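Local coordinates for Thiol:disulfide interchange protein, thioredoxin family protein (PDB 3OR5), which probably acts as a thioredoxin-like oxidoreductase that exchanges thiols and disulfides, consistent with a part in cytochrome c biogenesis, at residues K35-F41 with T119-A125; T12-F17 with A105-Y109; F41-W45 with N81-Y85. All coordinates share one frame; numbering follows the deposited sequence.

Contact 1: residues K35-F41 with T119-A125; sequences KAYIVNF and TSFVIDA
Ile123 packs on the ring of Tyr37 where two central strands of the thioredoxin-fold sheet, 36-41 and 119-123, run antiparallel, their axes 166° apart and 4.6 Å at closest approach. Ile123 CB stands over the middle of the Tyr37 ring, 3.7 Å from its centroid. From there CG2 reaches down to Tyr37 CE2 at 3.4 Å, while CD1 lies near CE1 at the other flank of the ring. The tyrosine is folded over its own backbone, with CG between N and the carbonyl carbon (chi1 53°), which lays the ring beneath the isoleucine. Their backbones form a hydrogen-bonded pair, and Ile123 N meets Tyr37 O almost head-on at 2.8 Å. Two more such pairs, Val39 with Phe121 and Phe41 with Thr119, bring the total to six backbone bonds. On the same face as Tyr37, the Phe41 and Phe121 rings meet obliquely, planes at 85°, and Phe106 lies against Phe121. The other face carries Ile38 and Val122 side by side, with Ile145 of helix 139-150 touching both. Farther along the sheet face that carries Tyr37, Val39 and Phe41, Phe41 CE2 approaches Phe121 CE2 to 3.6 Å.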
ATOM      1  N   LYS A  35      -6.512  -5.577 -10.797  1.00 16.51           N
ATOM      2  CA  LYS A  35      -6.865  -5.396  -9.401  1.00 15.29           C
ATOM      3  C   LYS A  35      -6.653  -3.955  -8.945  1.00 15.66           C
ATOM      4  O   LYS A  35      -5.742  -3.335  -9.375  1.00 16.68           O
ATOM      5  CB  LYS A  35      -6.025  -6.325  -8.521  1.00 16.90           C
ATOM      6  CG  LYS A  35      -6.314  -7.779  -8.642  1.00 22.26           C
ATOM      7  CD  LYS A  35      -5.730  -8.595  -7.514  1.00 29.10           C
ATOM      8  CE  LYS A  35      -6.017 -10.043  -7.637  1.00 32.44           C
ATOM      9  NZ  LYS A  35      -5.065 -10.868  -6.878  1.00 40.12           N
ATOM     10  N   ALA A  36      -7.531  -3.471  -8.085  1.00 13.69           N
ATOM     11  CA  ALA A  36      -7.262  -2.160  -7.439  1.00 13.09           C
ATOM     12  C   ALA A  36      -6.318  -2.511  -6.288  1.00 11.65           C
ATOM     13  O   ALA A  36      -6.337  -3.610  -5.749  1.00 12.10           O
ATOM     14  CB  ALA A  36      -8.485  -1.536  -6.937  1.00 12.63           C
ATOM     15  N   TYR A  37      -5.434  -1.555  -5.918  1.00 10.14           N
ATOM     16  CA  TYR A  37      -4.591  -1.861  -4.760  1.00  9.59           C
ATOM     17  C   TYR A  37      -4.150  -0.511  -4.171  1.00 10.53           C
ATOM     18  O   TYR A  37      -4.161   0.526  -4.872  1.00 11.59           O
ATOM     19  CB  TYR A  37      -3.395  -2.726  -5.083  1.00  9.42           C
ATOM     20  CG  TYR A  37      -2.482  -2.255  -6.232  1.00 10.79           C
ATOM     21  CD1 TYR A  37      -1.314  -1.593  -5.929  1.00 14.27           C
ATOM     22  CD2 TYR A  37      -2.749  -2.600  -7.560  1.00 15.92           C
ATOM     23  CE1 TYR A  37      -0.407  -1.230  -6.941  1.00 15.92           C
ATOM     24  CE2 TYR A  37      -1.890  -2.260  -8.546  1.00 20.76           C
ATOM     25  CZ  TYR A  37      -0.777  -1.522  -8.260  1.00 20.09           C
ATOM     26  OH  TYR A  37       0.140  -1.206  -9.246  1.00 23.86           O
ATOM     27  N   ILE A  38      -3.735  -0.575  -2.917  1.00 10.23           N
ATOM     28  CA  ILE A  38      -3.217   0.662  -2.237  1.00  8.56           C
ATOM     29  C   ILE A  38      -1.863   0.285  -1.720  1.00 10.18           C
ATOM     30  O   ILE A  38      -1.738  -0.707  -0.959  1.00 11.33           O
ATOM     31  CB  ILE A  38      -4.176   1.120  -1.111  1.00  8.69           C
ATOM     32  CG1 ILE A  38      -5.466   1.716  -1.704  1.00 12.00           C
ATOM     33  CG2 ILE A  38      -3.489   2.171  -0.248  1.00 12.03           C
ATOM     34  CD1 ILE A  38      -6.578   1.927  -0.613  1.00 13.41           C
ATOM     35  N   VAL A  39      -0.840   1.088  -2.104  1.00 10.04           N
ATOM     36  CA  VAL A  39       0.550   0.819  -1.650  1.00  9.46           C
ATOM     37  C   VAL A  39       0.780   1.796  -0.501  1.00  9.54           C
ATOM     38  O   VAL A  39       0.645   3.007  -0.668  1.00 10.54           O
ATOM     39  CB  VAL A  39       1.519   1.070  -2.773  1.00 10.92           C
ATOM     40  CG1 VAL A  39       2.990   0.878  -2.275  1.00 12.94           C
ATOM     41  CG2 VAL A  39       1.192   0.134  -3.974  1.00 13.45           C
ATOM     42  N   ASN A  40       1.100   1.248   0.665  1.00  8.69           N
ATOM     43  CA  ASN A  40       1.164   1.999   1.963  1.00  9.25           C
ATOM     44  C   ASN A  40       2.611   1.994   2.372  1.00  8.85           C
ATOM     45  O   ASN A  40       3.185   0.963   2.740  1.00  9.74           O
ATOM     46  CB  ASN A  40       0.301   1.325   3.029  1.00  9.16           C
ATOM     47  CG  ASN A  40       0.468   1.970   4.376  1.00 11.47           C
ATOM     48  OD1 ASN A  40       0.352   3.224   4.478  1.00 16.78           O
ATOM     49  ND2 ASN A  40       0.596   1.219   5.348  1.00  9.64           N
ATOM     50  N   PHE A  41       3.223   3.198   2.363  1.00  9.96           N
ATOM     51  CA  PHE A  41       4.603   3.368   2.913  1.00 11.16           C
ATOM     52  C   PHE A  41       4.397   3.693   4.348  1.00 10.12           C
ATOM     53  O   PHE A  41       3.679   4.664   4.704  1.00 11.45           O
ATOM     54  CB  PHE A  41       5.334   4.540   2.207  1.00 10.85           C
ATOM     55  CG  PHE A  41       5.831   4.130   0.830  1.00 10.86           C
ATOM     56  CD1 PHE A  41       7.168   3.732   0.572  1.00 11.79           C
ATOM     57  CD2 PHE A  41       4.906   4.138  -0.231  1.00 11.47           C
ATOM     58  CE1 PHE A  41       7.566   3.309  -0.704  1.00 11.38           C
ATOM     59  CE2 PHE A  41       5.298   3.709  -1.534  1.00 10.73           C
ATOM     60  CZ  PHE A  41       6.659   3.369  -1.801  1.00 12.71           C
ATOM     61  N   THR A 119       2.263   7.365   3.859  1.00 15.67           N
ATOM     62  CA  THR A 119       1.867   7.946   2.572  1.00 15.12           C
ATOM     63  C   THR A 119       1.431   6.720   1.769  1.00 13.92           C
ATOM     64  O   THR A 119       2.181   5.728   1.697  1.00 13.27           O
ATOM     65  CB  THR A 119       3.051   8.566   1.864  1.00 15.17           C
ATOM     66  OG1 THR A 119       3.508   9.781   2.577  1.00 18.44           O
ATOM     67  CG2 THR A 119       2.635   9.086   0.457  1.00 15.93           C
ATOM     68  N   SER A 120       0.270   6.840   1.156  1.00 13.13           N
ATOM     69  CA  SER A 120      -0.203   5.706   0.390  1.00 12.89           C
ATOM     70  C   SER A 120      -0.645   6.154  -0.973  1.00 13.27           C
ATOM     71  O   SER A 120      -1.001   7.299  -1.203  1.00 14.37           O
ATOM     72  CB  SER A 120      -1.385   5.116   1.104  1.00 14.05           C
ATOM     73  OG  SER A 120      -1.099   4.629   2.460  1.00 14.97           O
ATOM     74  N   PHE A 121      -0.616   5.217  -1.900  1.00 10.73           N
ATOM     75  CA  PHE A 121      -0.978   5.503  -3.341  1.00  9.90           C
ATOM     76  C   PHE A 121      -2.104   4.617  -3.719  1.00  9.99           C
ATOM     77  O   PHE A 121      -2.069   3.394  -3.419  1.00  9.88           O
ATOM     78  CB  PHE A 121       0.239   5.237  -4.213  1.00  9.33           C
ATOM     79  CG  PHE A 121       1.399   6.132  -3.864  1.00 11.44           C
ATOM     80  CD1 PHE A 121       1.480   7.362  -4.448  1.00 13.10           C
ATOM     81  CD2 PHE A 121       2.326   5.762  -2.884  1.00 12.94           C
ATOM     82  CE1 PHE A 121       2.525   8.222  -4.116  1.00 14.28           C
ATOM     83  CE2 PHE A 121       3.372   6.654  -2.499  1.00 13.84           C
ATOM     84  CZ  PHE A 121       3.469   7.880  -3.126  1.00 11.59           C
ATOM     85  N   VAL A 122      -3.120   5.213  -4.328  1.00  8.41           N
ATOM     86  CA  VAL A 122      -4.335   4.408  -4.735  1.00  9.69           C
ATOM     87  C   VAL A 122      -4.241   4.094  -6.196  1.00 11.00           C
ATOM     88  O   VAL A 122      -4.175   5.019  -7.036  1.00 12.14           O
ATOM     89  CB  VAL A 122      -5.598   5.187  -4.450  1.00 10.11           C
ATOM     90  CG1 VAL A 122      -6.830   4.295  -4.843  1.00 11.82           C
ATOM     91  CG2 VAL A 122      -5.738   5.662  -2.948  1.00 13.28           C
ATOM     92  N   ILE A 123      -4.208   2.803  -6.542  1.00 11.89           N
ATOM     93  CA  ILE A 123      -4.132   2.352  -7.953  1.00 12.47           C
ATOM     94  C   ILE A 123      -5.457   1.705  -8.302  1.00 14.09           C
ATOM     95  O   ILE A 123      -5.928   0.791  -7.602  1.00 14.48           O
ATOM     96  CB  ILE A 123      -2.987   1.358  -8.182  1.00 12.96           C
ATOM     97  CG1 ILE A 123      -1.627   2.027  -8.158  1.00 15.52           C
ATOM     98  CG2 ILE A 123      -3.088   0.767  -9.626  1.00 13.10           C
ATOM     99  CD1 ILE A 123      -1.141   2.334  -6.736  1.00 15.80           C
ATOM    100  N   ASP A 124      -6.110   2.224  -9.321  1.00 14.71           N
ATOM    101  CA  ASP A 124      -7.452   1.709  -9.545  1.00 16.66           C
ATOM    102  C   ASP A 124      -7.334   0.467 -10.443  1.00 16.67           C
ATOM    103  O   ASP A 124      -6.254   0.070 -10.863  1.00 17.33           O
ATOM    104  CB  ASP A 124      -8.339   2.756 -10.149  1.00 17.98           C
ATOM    105  CG  ASP A 124      -7.840   3.239 -11.477  1.00 22.07           C
ATOM    106  OD1 ASP A 124      -7.128   2.532 -12.254  1.00 24.40           O
ATOM    107  OD2 ASP A 124      -8.250   4.401 -11.740  1.00 26.80           O
ATOM    108  N   ALA A 125      -8.496  -0.175 -10.651  1.00 17.51           N
ATOM    109  CA  ALA A 125      -8.541  -1.447 -11.343  1.00 20.26           C
ATOM    110  C   ALA A 125      -8.210  -1.311 -12.839  1.00 23.76           C
ATOM    111  O   ALA A 125      -7.908  -2.348 -13.468  1.00 25.39           O
ATOM    112  CB  ALA A 125      -9.921  -2.108 -11.173  1.00 20.52           C
TER
HETATM  113  O   HOH W   1      -4.234  -2.508 -11.467  1.00 25.03           O

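Contact 2: residues T12-F17 with A105-Y109; sequences TPAPSF and AFNGY
Pro15 wedges between Phe106 and Tyr109 where the N-terminal loop of this thioredoxin-fold domain passes the end of helix 100-107. Its CG sits over one face of the Phe106 ring, displaced toward the rim and 3.8 Å from the centroid, a CH-pi contact. The same CG also approaches Ala105 O, and CB faces the methyl of Ala105. Phe106 uses its edge as well: it points at the face of Phe17 in a T-shaped pair with planes at 82° and centroids 5.3 Å apart, Phe106 CZ lying 3.7 Å from Phe17 CE2. Phe17 can offer that face because its CG sits between N and the carbonyl carbon (chi1 57°), turning the ring back toward the helix. Phe106 itself has CG opposite its carbonyl carbon (chi1 -69°), a rotation that carries the ring from the helix flank to the loop, with Val39 of the sheet also touching it. Tyr109 comes from the direction opposite to Pro15. Its hydroxyl donates to Pro13 O at 3.1 Å, lying in the carbonyl plane, and also passes close to Pro15 CD. A phenylalanine in its place would probably leave Pro13 O without this donor and the loop less firmly tied to the residues after the helix. Farther along the ring, the methyl of Thr12 slides past the tyrosine in the opposite direction, CG2 lying 3.5 Å from Tyr109 CE1.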
ATOM      1  N   THR A  12      -2.051   7.830 -15.541  1.00 27.12           N
ATOM      2  CA  THR A  12      -0.822   7.855 -14.769  1.00 25.97           C
ATOM      3  C   THR A  12      -0.558   6.374 -14.428  1.00 23.75           C
ATOM      4  O   THR A  12      -0.850   5.963 -13.331  1.00 22.90           O
ATOM      5  CB  THR A  12      -1.104   8.673 -13.474  1.00 26.05           C
ATOM      6  OG1 THR A  12      -1.441  10.034 -13.838  1.00 33.08           O
ATOM      7  CG2 THR A  12       0.076   8.695 -12.518  1.00 27.26           C
ATOM      8  N   PRO A  13       0.053   5.600 -15.347  1.00 23.86           N
ATOM      9  CA  PRO A  13       0.225   4.148 -15.215  1.00 23.96           C
ATOM     10  C   PRO A  13       1.007   3.853 -13.935  1.00 24.64           C
ATOM     11  O   PRO A  13       1.929   4.600 -13.541  1.00 25.66           O
ATOM     12  CB  PRO A  13       1.065   3.773 -16.460  1.00 25.42           C
ATOM     13  CG  PRO A  13       0.818   4.964 -17.395  1.00 24.87           C
ATOM     14  CD  PRO A  13       0.797   6.123 -16.514  1.00 26.19           C
ATOM     15  N   ALA A  14       0.576   2.809 -13.220  1.00 23.10           N
ATOM     16  CA  ALA A  14       1.296   2.417 -12.021  1.00 22.56           C
ATOM     17  C   ALA A  14       2.654   1.837 -12.399  1.00 20.65           C
ATOM     18  O   ALA A  14       2.806   1.291 -13.485  1.00 22.08           O
ATOM     19  CB  ALA A  14       0.495   1.359 -11.309  1.00 22.16           C
ATOM     20  N   PRO A  15       3.604   1.918 -11.494  1.00 21.13           N
ATOM     21  CA  PRO A  15       4.918   1.332 -11.786  1.00 21.63           C
ATOM     22  C   PRO A  15       4.959  -0.181 -11.596  1.00 21.21           C
ATOM     23  O   PRO A  15       4.100  -0.763 -10.953  1.00 20.39           O
ATOM     24  CB  PRO A  15       5.827   1.955 -10.732  1.00 23.17           C
ATOM     25  CG  PRO A  15       4.907   2.347  -9.597  1.00 24.57           C
ATOM     26  CD  PRO A  15       3.526   2.467 -10.126  1.00 22.87           C
ATOM     27  N   SER A  16       5.954  -0.820 -12.188  1.00 20.91           N
ATOM     28  CA  SER A  16       6.199  -2.243 -11.954  1.00 21.42           C
ATOM     29  C   SER A  16       7.131  -2.328 -10.787  1.00 20.20           C
ATOM     30  O   SER A  16       8.075  -1.557 -10.672  1.00 21.76           O
ATOM     31  CB  SER A  16       6.938  -2.846 -13.165  1.00 24.24           C
ATOM     32  OG  SER A  16       6.002  -3.127 -14.199  1.00 30.56           O
ATOM     33  N   PHE A  17       6.852  -3.280  -9.901  1.00 19.20           N
ATOM     34  CA  PHE A  17       7.759  -3.491  -8.808  1.00 17.14           C
ATOM     35  C   PHE A  17       7.549  -4.924  -8.242  1.00 15.19           C
ATOM     36  O   PHE A  17       6.526  -5.528  -8.402  1.00 18.37           O
ATOM     37  CB  PHE A  17       7.500  -2.457  -7.669  1.00 17.26           C
ATOM     38  CG  PHE A  17       6.090  -2.439  -7.107  1.00 16.52           C
ATOM     39  CD1 PHE A  17       5.898  -2.892  -5.820  1.00 21.95           C
ATOM     40  CD2 PHE A  17       5.001  -1.916  -7.778  1.00 18.72           C
ATOM     41  CE1 PHE A  17       4.643  -2.842  -5.222  1.00 22.19           C
ATOM     42  CE2 PHE A  17       3.719  -1.894  -7.212  1.00 18.91           C
ATOM     43  CZ  PHE A  17       3.542  -2.398  -5.926  1.00 20.66           C
ATOM     44  N   ALA A 105      10.233   4.128  -7.245  1.00 21.74           N
ATOM     45  CA  ALA A 105       9.075   3.734  -8.054  1.00 21.61           C
ATOM     46  C   ALA A 105       7.822   4.628  -7.856  1.00 22.04           C
ATOM     47  O   ALA A 105       7.070   4.841  -8.811  1.00 22.91           O
ATOM     48  CB  ALA A 105       8.698   2.275  -7.884  1.00 22.43           C
ATOM     49  N   PHE A 106       7.630   5.104  -6.623  1.00 19.00           N
ATOM     50  CA  PHE A 106       6.496   5.935  -6.219  1.00 17.30           C
ATOM     51  C   PHE A 106       6.774   7.412  -5.935  1.00 15.90           C
ATOM     52  O   PHE A 106       5.856   8.216  -5.895  1.00 17.11           O
ATOM     53  CB  PHE A 106       5.793   5.284  -5.023  1.00 18.57           C
ATOM     54  CG  PHE A 106       5.122   4.052  -5.407  1.00 15.20           C
ATOM     55  CD1 PHE A 106       3.864   4.072  -5.931  1.00 16.72           C
ATOM     56  CD2 PHE A 106       5.849   2.825  -5.341  1.00 17.86           C
ATOM     57  CE1 PHE A 106       3.235   2.879  -6.342  1.00 21.08           C
ATOM     58  CE2 PHE A 106       5.225   1.672  -5.749  1.00 16.22           C
ATOM     59  CZ  PHE A 106       3.955   1.678  -6.200  1.00 16.16           C
ATOM     60  N   ASN A 107       8.046   7.764  -5.720  1.00 16.83           N
ATOM     61  CA  ASN A 107       8.435   9.123  -5.387  1.00 18.26           C
ATOM     62  C   ASN A 107       7.923  10.146  -6.383  1.00 15.66           C
ATOM     63  O   ASN A 107       7.629  11.298  -5.950  1.00 16.89           O
ATOM     64  CB  ASN A 107       9.990   9.217  -5.514  1.00 20.93           C
ATOM     65  CG  ASN A 107      10.642   9.302  -4.241  1.00 25.96           C
ATOM     66  OD1 ASN A 107      10.023   9.481  -3.178  1.00 26.76           O
ATOM     67  ND2 ASN A 107      11.968   9.151  -4.307  1.00 30.58           N
ATOM     68  N   GLY A 108       7.894   9.767  -7.651  1.00 16.28           N
ATOM     69  CA  GLY A 108       7.518  10.698  -8.719  1.00 17.31           C
ATOM     70  C   GLY A 108       6.091  11.194  -8.672  1.00 17.82           C
ATOM     71  O   GLY A 108       5.733  12.184  -9.355  1.00 17.01           O
ATOM     72  N   TYR A 109       5.227  10.488  -7.924  1.00 15.16           N
ATOM     73  CA  TYR A 109       3.789  10.879  -7.879  1.00 15.35           C
ATOM     74  C   TYR A 109       3.469  11.946  -6.858  1.00 15.59           C
ATOM     75  O   TYR A 109       2.322  12.415  -6.779  1.00 15.27           O
ATOM     76  CB  TYR A 109       2.897   9.635  -7.622  1.00 14.87           C
ATOM     77  CG  TYR A 109       3.103   8.539  -8.636  1.00 16.50           C
ATOM     78  CD1 TYR A 109       2.708   8.653  -9.984  1.00 22.08           C
ATOM     79  CD2 TYR A 109       3.650   7.353  -8.232  1.00 20.08           C
ATOM     80  CE1 TYR A 109       2.949   7.579 -10.895  1.00 24.74           C
ATOM     81  CE2 TYR A 109       3.895   6.321  -9.132  1.00 24.44           C
ATOM     82  CZ  TYR A 109       3.548   6.448 -10.434  1.00 23.89           C
ATOM     83  OH  TYR A 109       3.822   5.391 -11.282  1.00 27.68           O
TER

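Contact 3: residues F41-W45 with N81-Y85; sequences FFATW and NVKNY
One face of the Tyr85 ring carries Thr44, whose CB lies 4.0 Å from the centroid and 23° off the ring normal, displaced toward the rim. The Phe42 ring meets Val82 CG1 only obliquely and loosely, at 4.4 Å from its CZ. Thr44 therefore bears most of this join between the turn after strand 36-42 and helix 79-89 of the thioredoxin fold. Its CG2 lies opposite the carbonyl carbon, and this methyl meets Tyr85 itself, 3.3 Å from its CD2, with Val82 CG2 farther off. Tyr85 extends from the helix with CG anti to N (chi1 -171°), which turns a ring face to the threonine. Thr44 OG1 and Asn81 ND2 come within 3.1 Å, but the angle is too poor for a hydrogen bond. Each finds a partner in Glu77 instead, OG1 with OE2 and ND2 with OE1. Close by is Cys49, probably part of a thioredoxin-type CxxC redox centre at the start of helix 47-63: Phe42 touches Cys49, and Thr44 O accepts from Arg50. Across the two segments the contact is thus held by apolar and CH-pi packing, while Thr44 OG1 and Asn81 ND2 are linked through the Glu77 carboxylate, whose two oxygens each take one of these bonds, which would probably hold that group's rotation.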
ATOM      1  N   PHE A  41       3.223   3.198   2.363  1.00  9.96           N
ATOM      2  CA  PHE A  41       4.603   3.368   2.913  1.00 11.16           C
ATOM      3  C   PHE A  41       4.397   3.693   4.348  1.00 10.12           C
ATOM      4  O   PHE A  41       3.679   4.664   4.704  1.00 11.45           O
ATOM      5  CB  PHE A  41       5.334   4.540   2.207  1.00 10.85           C
ATOM      6  CG  PHE A  41       5.831   4.130   0.830  1.00 10.86           C
ATOM      7  CD1 PHE A  41       7.168   3.732   0.572  1.00 11.79           C
ATOM      8  CD2 PHE A  41       4.906   4.138  -0.231  1.00 11.47           C
ATOM      9  CE1 PHE A  41       7.566   3.309  -0.704  1.00 11.38           C
ATOM     10  CE2 PHE A  41       5.298   3.709  -1.534  1.00 10.73           C
ATOM     11  CZ  PHE A  41       6.659   3.369  -1.801  1.00 12.71           C
ATOM     12  N   PHE A  42       4.983   2.884   5.206  1.00 10.35           N
ATOM     13  CA  PHE A  42       4.679   2.977   6.660  1.00  9.06           C
ATOM     14  C   PHE A  42       5.875   2.599   7.524  1.00  9.98           C
ATOM     15  O   PHE A  42       6.819   1.979   7.007  1.00  9.88           O
ATOM     16  CB  PHE A  42       3.507   2.013   7.080  1.00  9.77           C
ATOM     17  CG  PHE A  42       3.906   0.563   7.073  1.00 10.52           C
ATOM     18  CD1 PHE A  42       4.111  -0.112   8.275  1.00 14.48           C
ATOM     19  CD2 PHE A  42       4.079  -0.142   5.865  1.00 11.11           C
ATOM     20  CE1 PHE A  42       4.532  -1.436   8.296  1.00 14.36           C
ATOM     21  CE2 PHE A  42       4.464  -1.513   5.882  1.00 11.56           C
ATOM     22  CZ  PHE A  42       4.706  -2.150   7.099  1.00 14.57           C
ATOM     23  N   ALA A  43       5.797   2.904   8.867  1.00 10.02           N
ATOM     24  CA  ALA A  43       6.702   2.323   9.786  1.00 10.92           C
ATOM     25  C   ALA A  43       5.901   1.841  10.990  1.00 11.69           C
ATOM     26  O   ALA A  43       4.884   2.451  11.335  1.00 12.31           O
ATOM     27  CB  ALA A  43       7.786   3.368  10.247  1.00 12.23           C
ATOM     28  N   THR A  44       6.340   0.730  11.574  1.00 10.66           N
ATOM     29  CA  THR A  44       5.519   0.178  12.691  1.00 11.53           C
ATOM     30  C   THR A  44       5.736   1.020  13.958  1.00 12.79           C
ATOM     31  O   THR A  44       4.930   0.891  14.866  1.00 13.95           O
ATOM     32  CB  THR A  44       5.827  -1.267  13.030  1.00 12.78           C
ATOM     33  OG1 THR A  44       7.086  -1.390  13.729  1.00 12.61           O
ATOM     34  CG2 THR A  44       5.872  -2.119  11.729  1.00 13.31           C
ATOM     35  N   TRP A  45       6.802   1.828  14.001  1.00 11.66           N
ATOM     36  CA  TRP A  45       6.990   2.683  15.181  1.00 12.39           C
ATOM     37  C   TRP A  45       6.184   3.963  15.135  1.00 14.25           C
ATOM     38  O   TRP A  45       6.133   4.742  16.120  1.00 14.09           O
ATOM     39  CB  TRP A  45       8.484   2.978  15.369  1.00 12.35           C
ATOM     40  CG  TRP A  45       9.199   3.541  14.142  1.00 11.98           C
ATOM     41  CD1 TRP A  45      10.089   2.839  13.368  1.00 12.77           C
ATOM     42  CD2 TRP A  45       9.117   4.846  13.577  1.00 13.77           C
ATOM     43  NE1 TRP A  45      10.566   3.641  12.399  1.00 12.41           N
ATOM     44  CE2 TRP A  45      10.002   4.868  12.476  1.00 13.75           C
ATOM     45  CE3 TRP A  45       8.418   6.013  13.895  1.00 12.36           C
ATOM     46  CZ2 TRP A  45      10.218   6.009  11.709  1.00 13.17           C
ATOM     47  CZ3 TRP A  45       8.621   7.169  13.128  1.00 15.97           C
ATOM     48  CH2 TRP A  45       9.480   7.134  12.020  1.00 16.31           C
ATOM     49  N   ASN A  81      11.583  -6.135  13.712  1.00 10.80           N
ATOM     50  CA  ASN A  81      10.477  -5.313  14.212  1.00  9.94           C
ATOM     51  C   ASN A  81       9.281  -5.415  13.289  1.00  9.42           C
ATOM     52  O   ASN A  81       8.171  -5.669  13.778  1.00 11.50           O
ATOM     53  CB  ASN A  81      11.013  -3.846  14.334  1.00 10.73           C
ATOM     54  CG  ASN A  81      10.157  -2.957  15.248  1.00 12.56           C
ATOM     55  OD1 ASN A  81       9.700  -3.343  16.311  1.00 11.69           O
ATOM     56  ND2 ASN A  81       9.935  -1.735  14.784  1.00 12.71           N
ATOM     57  N   VAL A  82       9.478  -5.331  11.968  1.00  9.81           N
ATOM     58  CA  VAL A  82       8.339  -5.402  11.024  1.00 10.48           C
ATOM     59  C   VAL A  82       7.741  -6.837  11.029  1.00 10.49           C
ATOM     60  O   VAL A  82       6.514  -6.987  11.068  1.00 11.65           O
ATOM     61  CB  VAL A  82       8.799  -5.033   9.624  1.00  8.83           C
ATOM     62  CG1 VAL A  82       7.562  -5.094   8.645  1.00 11.20           C
ATOM     63  CG2 VAL A  82       9.215  -3.596   9.658  1.00  9.37           C
ATOM     64  N   LYS A  83       8.606  -7.873  11.040  1.00 12.47           N
ATOM     65  CA  LYS A  83       8.082  -9.256  11.072  1.00 13.19           C
ATOM     66  C   LYS A  83       7.248  -9.498  12.349  1.00 12.39           C
ATOM     67  O   LYS A  83       6.146 -10.080  12.319  1.00 13.06           O
ATOM     68  CB  LYS A  83       9.263 -10.251  11.072  1.00 11.05           C
ATOM     69  CG  LYS A  83       8.883 -11.753  11.144  1.00 17.18           C
ATOM     70  CD  LYS A  83       8.834 -12.324   9.744  1.00 24.71           C
ATOM     71  CE  LYS A  83       8.596 -13.900   9.752  1.00 26.00           C
ATOM     72  NZ  LYS A  83       7.285 -14.144  10.462  1.00 27.20           N
ATOM     73  N   ASN A  84       7.703  -9.000  13.502  1.00 12.06           N
ATOM     74  CA  ASN A  84       6.882  -9.154  14.711  1.00 12.99           C
ATOM     75  C   ASN A  84       5.583  -8.364  14.712  1.00 11.38           C
ATOM     76  O   ASN A  84       4.603  -8.837  15.172  1.00 12.06           O
ATOM     77  CB  ASN A  84       7.691  -8.815  15.967  1.00 11.79           C
ATOM     78  CG  ASN A  84       7.177  -9.581  17.147  1.00 15.69           C
ATOM     79  OD1 ASN A  84       7.036 -10.834  17.070  1.00 17.49           O
ATOM     80  ND2 ASN A  84       6.808  -8.890  18.191  1.00 17.55           N
ATOM     81  N   TYR A  85       5.561  -7.156  14.137  1.00 10.96           N
ATOM     82  CA  TYR A  85       4.346  -6.404  14.023  1.00 11.14           C
ATOM     83  C   TYR A  85       3.309  -7.151  13.125  1.00 11.61           C
ATOM     84  O   TYR A  85       2.128  -7.201  13.430  1.00 11.26           O
ATOM     85  CB  TYR A  85       4.688  -5.019  13.445  1.00 11.78           C
ATOM     86  CG  TYR A  85       3.507  -4.095  13.506  1.00 10.87           C
ATOM     87  CD1 TYR A  85       2.980  -3.677  14.701  1.00 13.48           C
ATOM     88  CD2 TYR A  85       2.943  -3.620  12.293  1.00 14.67           C
ATOM     89  CE1 TYR A  85       1.874  -2.823  14.731  1.00 16.06           C
ATOM     90  CE2 TYR A  85       1.849  -2.750  12.336  1.00 15.63           C
ATOM     91  CZ  TYR A  85       1.343  -2.365  13.527  1.00 17.89           C
ATOM     92  OH  TYR A  85       0.256  -1.513  13.513  1.00 23.55           O
TER

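Starting at the N terminus, the loop 12-17 is met first and closes in contact 2 only after 87 intervening residues, on the end of helix 100-107. Strand 36-42 follows inside that span; contact 1 closes it on strand 119-123, beyond residues 105-109, so contacts 1 and 2 cross. Contact 3 begins at the end of the same strand and ends at helix 79-89, nested within both loops. Contacts 1 and 3 share Phe41, their centres about 18 Å apart. Contacts 1 and 2 touch directly, with Tyr37 OH 3.3 Å from Ala14 CB. The three contacts together join the N-terminal loop, the central strands and helices 79-89 and 100-107.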